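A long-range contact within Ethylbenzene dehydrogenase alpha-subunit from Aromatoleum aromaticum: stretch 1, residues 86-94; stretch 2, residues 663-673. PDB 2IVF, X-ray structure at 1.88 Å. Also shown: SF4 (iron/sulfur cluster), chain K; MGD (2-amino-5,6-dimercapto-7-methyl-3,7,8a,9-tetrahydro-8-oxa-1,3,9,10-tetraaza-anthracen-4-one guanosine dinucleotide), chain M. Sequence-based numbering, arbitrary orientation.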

# COMPACT_ATOMS: atom_id res chain seq x y z
N CYS A 86 8.32 -3.62 3.31
CA CYS A 86 7.09 -4.37 3.27
C CYS A 86 7.37 -5.66 4.01
O CYS A 86 8.51 -6.09 4.07
N TRP A 87 6.32 -6.28 4.55
CA TRP A 87 6.42 -7.48 5.32
C TRP A 87 5.16 -8.32 5.14
O TRP A 87 4.03 -7.81 5.22
N PRO A 88 5.35 -9.62 4.89
CA PRO A 88 6.61 -10.26 4.51
C PRO A 88 7.23 -9.47 3.38
O PRO A 88 6.49 -8.96 2.54
N GLN A 89 8.55 -9.31 3.37
CA GLN A 89 9.17 -8.46 2.35
C GLN A 89 8.82 -9.01 0.99
O GLN A 89 8.98 -10.19 0.76
N GLY A 90 8.30 -8.19 0.07
CA GLY A 90 7.77 -8.77 -1.16
C GLY A 90 8.86 -9.38 -2.02
O GLY A 90 8.63 -10.38 -2.73
N SER A 91 10.05 -8.78 -1.98
CA SER A 91 11.22 -9.20 -2.75
C SER A 91 10.83 -9.41 -4.18
O SER A 91 11.24 -10.39 -4.83
N CYS A 92 10.04 -8.47 -4.66
CA CYS A 92 9.52 -8.52 -6.00
C CYS A 92 10.53 -8.06 -6.99
O CYS A 92 11.02 -6.95 -6.86
N LYS A 93 10.82 -8.89 -7.99
CA LYS A 93 11.77 -8.59 -9.03
C LYS A 93 11.09 -7.78 -10.14
O LYS A 93 10.07 -8.22 -10.70
N PHE A 94 11.64 -6.61 -10.42
CA PHE A 94 11.14 -5.75 -11.48
C PHE A 94 12.15 -5.53 -12.57
O PHE A 94 13.35 -5.53 -12.35
N THR A 663 15.54 -8.25 1.58
CA THR A 663 15.70 -8.97 2.84
C THR A 663 14.44 -9.77 3.07
O THR A 663 13.54 -9.33 3.79
N PRO A 664 14.35 -10.93 2.44
CA PRO A 664 13.11 -11.72 2.53
C PRO A 664 12.99 -12.51 3.86
O PRO A 664 14.00 -12.77 4.58
N CYS A 665 11.78 -12.97 4.13
CA CYS A 665 11.56 -13.93 5.16
C CYS A 665 10.87 -15.13 4.51
O CYS A 665 10.81 -15.26 3.27
N SER A 666 10.37 -16.04 5.34
CA SER A 666 9.67 -17.23 4.86
C SER A 666 8.54 -16.97 3.85
O SER A 666 8.32 -17.80 2.96
N GLY A 667 7.85 -15.84 4.01
CA GLY A 667 6.63 -15.57 3.26
C GLY A 667 6.85 -15.60 1.77
O GLY A 667 6.18 -16.35 1.07
N ASN A 668 7.81 -14.79 1.29
CA ASN A 668 8.20 -14.74 -0.10
C ASN A 668 9.70 -15.05 -0.06
O ASN A 668 10.50 -14.14 0.04
N PRO A 669 10.04 -16.34 -0.04
CA PRO A 669 11.36 -16.80 0.40
C PRO A 669 12.46 -16.81 -0.67
O PRO A 669 13.11 -17.84 -0.95
N PHE A 670 12.74 -15.62 -1.19
CA PHE A 670 13.72 -15.44 -2.27
C PHE A 670 14.34 -14.09 -2.11
O PHE A 670 13.63 -13.10 -1.77
N PHE A 671 15.66 -14.03 -2.34
CA PHE A 671 16.38 -12.76 -2.35
C PHE A 671 16.38 -12.21 -3.74
O PHE A 671 16.51 -12.95 -4.73
N THR A 672 16.32 -10.89 -3.84
CA THR A 672 16.21 -10.24 -5.18
C THR A 672 17.26 -9.16 -5.26
O THR A 672 17.55 -8.44 -4.28
N PHE A 673 17.88 -9.11 -6.43
CA PHE A 673 18.92 -8.16 -6.76
C PHE A 673 18.38 -6.79 -7.16
O PHE A 673 17.39 -6.67 -7.88

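Stretch 1 is a cluster-binding loop, with Cys86 SG 2.3 Å from FE4 of SF4 and Cys92 SG 2.2 Å from FE2, and stretch 2 wraps the side of that loop not taken by the metal. The first rule of the contact is that both ligands belong to the cluster: Cys86 does not touch stretch 2, and the CA-to-CB bond of Cys92 points away from it.

Thr663 begins the walk with a sideways side chain in the p rotamer. Its closest approach comes from its backbone, with Thr663 O 3.3 Å from Gln89 CB, while Thr663 OG1 lies 4.0 Å from Gln89 CG. Pro664 also lies sideways, its CB 3.5 Å from Ser91 OG.

Cys665 points toward stretch 1 with chi1 p and fills a pocket made by Trp87 and Pro88. Its SG sits over one face of the indole, 3.9 Å from the centroid of the six-membered ring, and 3.5 Å from Pro88 CB. Cys665 CB packs 3.3 Å from Trp87 CZ2. Trp87, chi1 t, starts sideways, but the end of its ring swings in to meet this thiol. The peptide before Pro88 is cis, and the CA-to-CB bond of Pro88 points toward stretch 2.

Ser666 makes no contact. At Gly667 the lack of a side chain matters: an ideal CB would come 2.6 Å from Pro88 CB, a clash. Gly90 is the counterpart on the cluster side, where a CB would fall 2.6 Å from S3 of SF4.

Asn668, chi1 m, points in and supplies the first direct polar tie: its ND2 donates to Gly90 O at 2.9 Å, nearly straight at 173°. A water sits beside it, accepting from Cys665 N at 2.9 Å and lying 2.7 Å from both Gln89 O and Asn668 O, so it joins backbone to backbone across the interface.

Pro669 turns away. Phe670 starts the strand with chi1 at 27°, between wells; its CA-to-CB bond is sideways, yet the ring end approaches, CE1 3.6 Å from Gly90 O and CD1 3.8 Å from Ser91 CB. Ser91, rotamer m, points into stretch 2, and its OG is 3.1 Å from Phe670 O.

Along the strand Phe671 points away, whereas Thr672, rotamer m, points in. Thr672 OG1 donates to Ser91 O at 2.7 Å, and Thr672 CG2 lies 3.7 Å from Lys93 CA. Side-chain donors thus reach the carbonyls of consecutive loop residues, Gly90 and Ser91.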

# COMPACT_ATOMS: atom_id res chain seq x y z
CB CYS A 86 6.66 -4.61 1.82
SG CYS A 86 8.08 -4.97 0.70
CB TRP A 87 6.63 -7.22 6.82
CG TRP A 87 7.20 -8.44 7.44
CD1 TRP A 87 6.51 -9.43 8.07
CD2 TRP A 87 8.55 -8.86 7.40
NE1 TRP A 87 7.36 -10.43 8.44
CE2 TRP A 87 8.63 -10.09 8.06
CE3 TRP A 87 9.73 -8.28 6.91
CZ2 TRP A 87 9.84 -10.78 8.25
CZ3 TRP A 87 10.92 -8.99 7.04
CH2 TRP A 87 10.98 -10.22 7.75
CB PRO A 88 6.16 -11.63 4.06
CG PRO A 88 5.00 -11.94 4.90
CD PRO A 88 4.26 -10.62 5.01
CB GLN A 89 10.67 -8.36 2.55
CG GLN A 89 11.23 -6.97 2.36
CD GLN A 89 11.51 -6.66 0.92
OE1 GLN A 89 11.72 -7.57 0.11
NE2 GLN A 89 11.50 -5.36 0.56
CB SER A 91 11.89 -10.51 -2.24
OG SER A 91 12.48 -10.27 -1.01
CB CYS A 92 8.32 -7.58 -6.07
SG CYS A 92 7.13 -7.78 -4.78
CB LYS A 93 12.34 -9.86 -9.62
CG LYS A 93 13.54 -9.58 -10.58
CD LYS A 93 14.31 -10.86 -10.95
CE LYS A 93 13.45 -11.80 -11.81
NZ LYS A 93 14.22 -12.84 -12.56
CB PHE A 94 10.78 -4.37 -10.95
CG PHE A 94 9.45 -4.31 -10.25
CD1 PHE A 94 9.28 -4.92 -9.06
CD2 PHE A 94 8.36 -3.66 -10.83
CE1 PHE A 94 8.08 -4.86 -8.41
CE2 PHE A 94 7.16 -3.60 -10.18
CZ PHE A 94 7.02 -4.22 -8.97
CB THR A 663 15.91 -8.01 4.02
OG1 THR A 663 14.79 -7.11 4.12
CG2 THR A 663 17.19 -7.21 3.80
CB PRO A 664 13.29 -12.72 1.37
CG PRO A 664 14.75 -12.93 1.35
CD PRO A 664 15.36 -11.61 1.63
CB CYS A 665 10.70 -13.31 6.23
SG CYS A 665 9.06 -12.83 5.64
CB SER A 666 9.13 -18.03 6.05
OG SER A 666 8.22 -17.27 6.81
CB ASN A 668 8.01 -13.36 -0.72
CG ASN A 668 6.58 -13.02 -1.03
OD1 ASN A 668 5.60 -13.67 -0.58
ND2 ASN A 668 6.43 -11.98 -1.85
CB PRO A 669 11.06 -18.20 0.91
CG PRO A 669 9.95 -18.68 0.00
CD PRO A 669 9.15 -17.48 -0.41
CB PHE A 670 13.08 -15.55 -3.69
CG PHE A 670 11.63 -15.17 -3.75
CD1 PHE A 670 11.23 -13.86 -3.98
CD2 PHE A 670 10.65 -16.14 -3.64
CE1 PHE A 670 9.88 -13.52 -4.01
CE2 PHE A 670 9.30 -15.83 -3.66
CZ PHE A 670 8.90 -14.51 -3.89
CB PHE A 671 17.84 -13.01 -1.99
CG PHE A 671 18.09 -13.19 -0.55
CD1 PHE A 671 17.83 -14.39 0.07
CD2 PHE A 671 18.57 -12.13 0.20
CE1 PHE A 671 18.08 -14.56 1.43
CE2 PHE A 671 18.82 -12.29 1.56
CZ PHE A 671 18.58 -13.51 2.16
CB THR A 672 14.78 -9.71 -5.41
OG1 THR A 672 13.87 -10.82 -5.48
CG2 THR A 672 14.64 -8.89 -6.70
CB PHE A 673 19.74 -8.73 -7.92
CG PHE A 673 20.81 -7.82 -8.43
CD1 PHE A 673 21.83 -7.39 -7.59
CD2 PHE A 673 20.83 -7.42 -9.73
CE1 PHE A 673 22.87 -6.54 -8.08
CE2 PHE A 673 21.85 -6.61 -10.24
CZ PHE A 673 22.88 -6.17 -9.40
FE1 SF4 K . 5.72 -3.54 -3.24
FE2 SF4 K . 7.12 -5.79 -3.79
FE3 SF4 K . 8.36 -3.44 -3.86
FE4 SF4 K . 7.55 -4.48 -1.46
S1 SF4 K . 9.19 -5.30 -2.78
S2 SF4 K . 7.30 -2.27 -2.23
S3 SF4 K . 5.64 -5.55 -2.13
S4 SF4 K . 6.68 -4.11 -5.28
PB MGD M . -1.54 -4.36 10.73
O1B MGD M . -1.48 -3.54 9.49
O2B MGD M . -1.25 -3.63 11.99
O3B MGD M . -0.62 -5.65 10.74
O3A MGD M . 0.93 -5.57 8.73
PA MGD M . -0.03 -6.56 9.53
O1A MGD M . -1.05 -6.99 8.57
O2A MGD M . 0.75 -7.58 10.21
O5' MGD M . -2.99 -5.04 10.87
C5' MGD M . -4.16 -4.21 10.79
C4' MGD M . -5.38 -4.98 11.26
O4' MGD M . -5.30 -5.23 12.66
C3' MGD M . -6.50 -3.97 11.14
O3' MGD M . -7.09 -4.16 9.86
C2' MGD M . -7.44 -4.37 12.29
O2' MGD M . -8.68 -4.88 11.75
C1' MGD M . -6.66 -5.47 13.03
N9 MGD M . -6.82 -5.27 14.49
C8 MGD M . -6.56 -4.17 15.22
N7 MGD M . -6.79 -4.40 16.52
C5 MGD M . -7.18 -5.69 16.61
C6 MGD M . -7.59 -6.54 17.63
O6 MGD M . -7.69 -6.22 18.82
N1 MGD M . -7.92 -7.85 17.28
C2 MGD M . -7.90 -8.36 15.97
N2 MGD M . -8.26 -9.67 15.73
N3 MGD M . -7.48 -7.53 15.01
C4 MGD M . -7.16 -6.24 15.30
C10 MGD M . 2.01 -4.96 9.34
C11 MGD M . 3.22 -5.13 8.46
O11 MGD M . 2.93 -4.59 7.23
C12 MGD M . 4.52 -4.56 9.04
S12 MGD M . 4.86 -4.58 10.77
C13 MGD M . 5.46 -4.02 8.20
S13 MGD M . 6.93 -3.40 8.85
C14 MGD M . 5.20 -3.94 6.73
N15 MGD M . 4.76 -2.54 6.45
C16 MGD M . 3.90 -2.24 5.38
C17 MGD M . 3.58 -0.96 5.00
O17 MGD M . 4.03 0.03 5.62
N18 MGD M . 2.71 -0.79 3.91
C19 MGD M . 2.18 -1.83 3.21
N19 MGD M . 1.35 -1.56 2.19
N20 MGD M . 2.49 -3.07 3.63
C21 MGD M . 3.33 -3.29 4.65
N22 MGD M . 3.64 -4.58 5.05
C23 MGD M . 4.04 -4.91 6.39
O HOH W 1 9.79 -12.47 2.03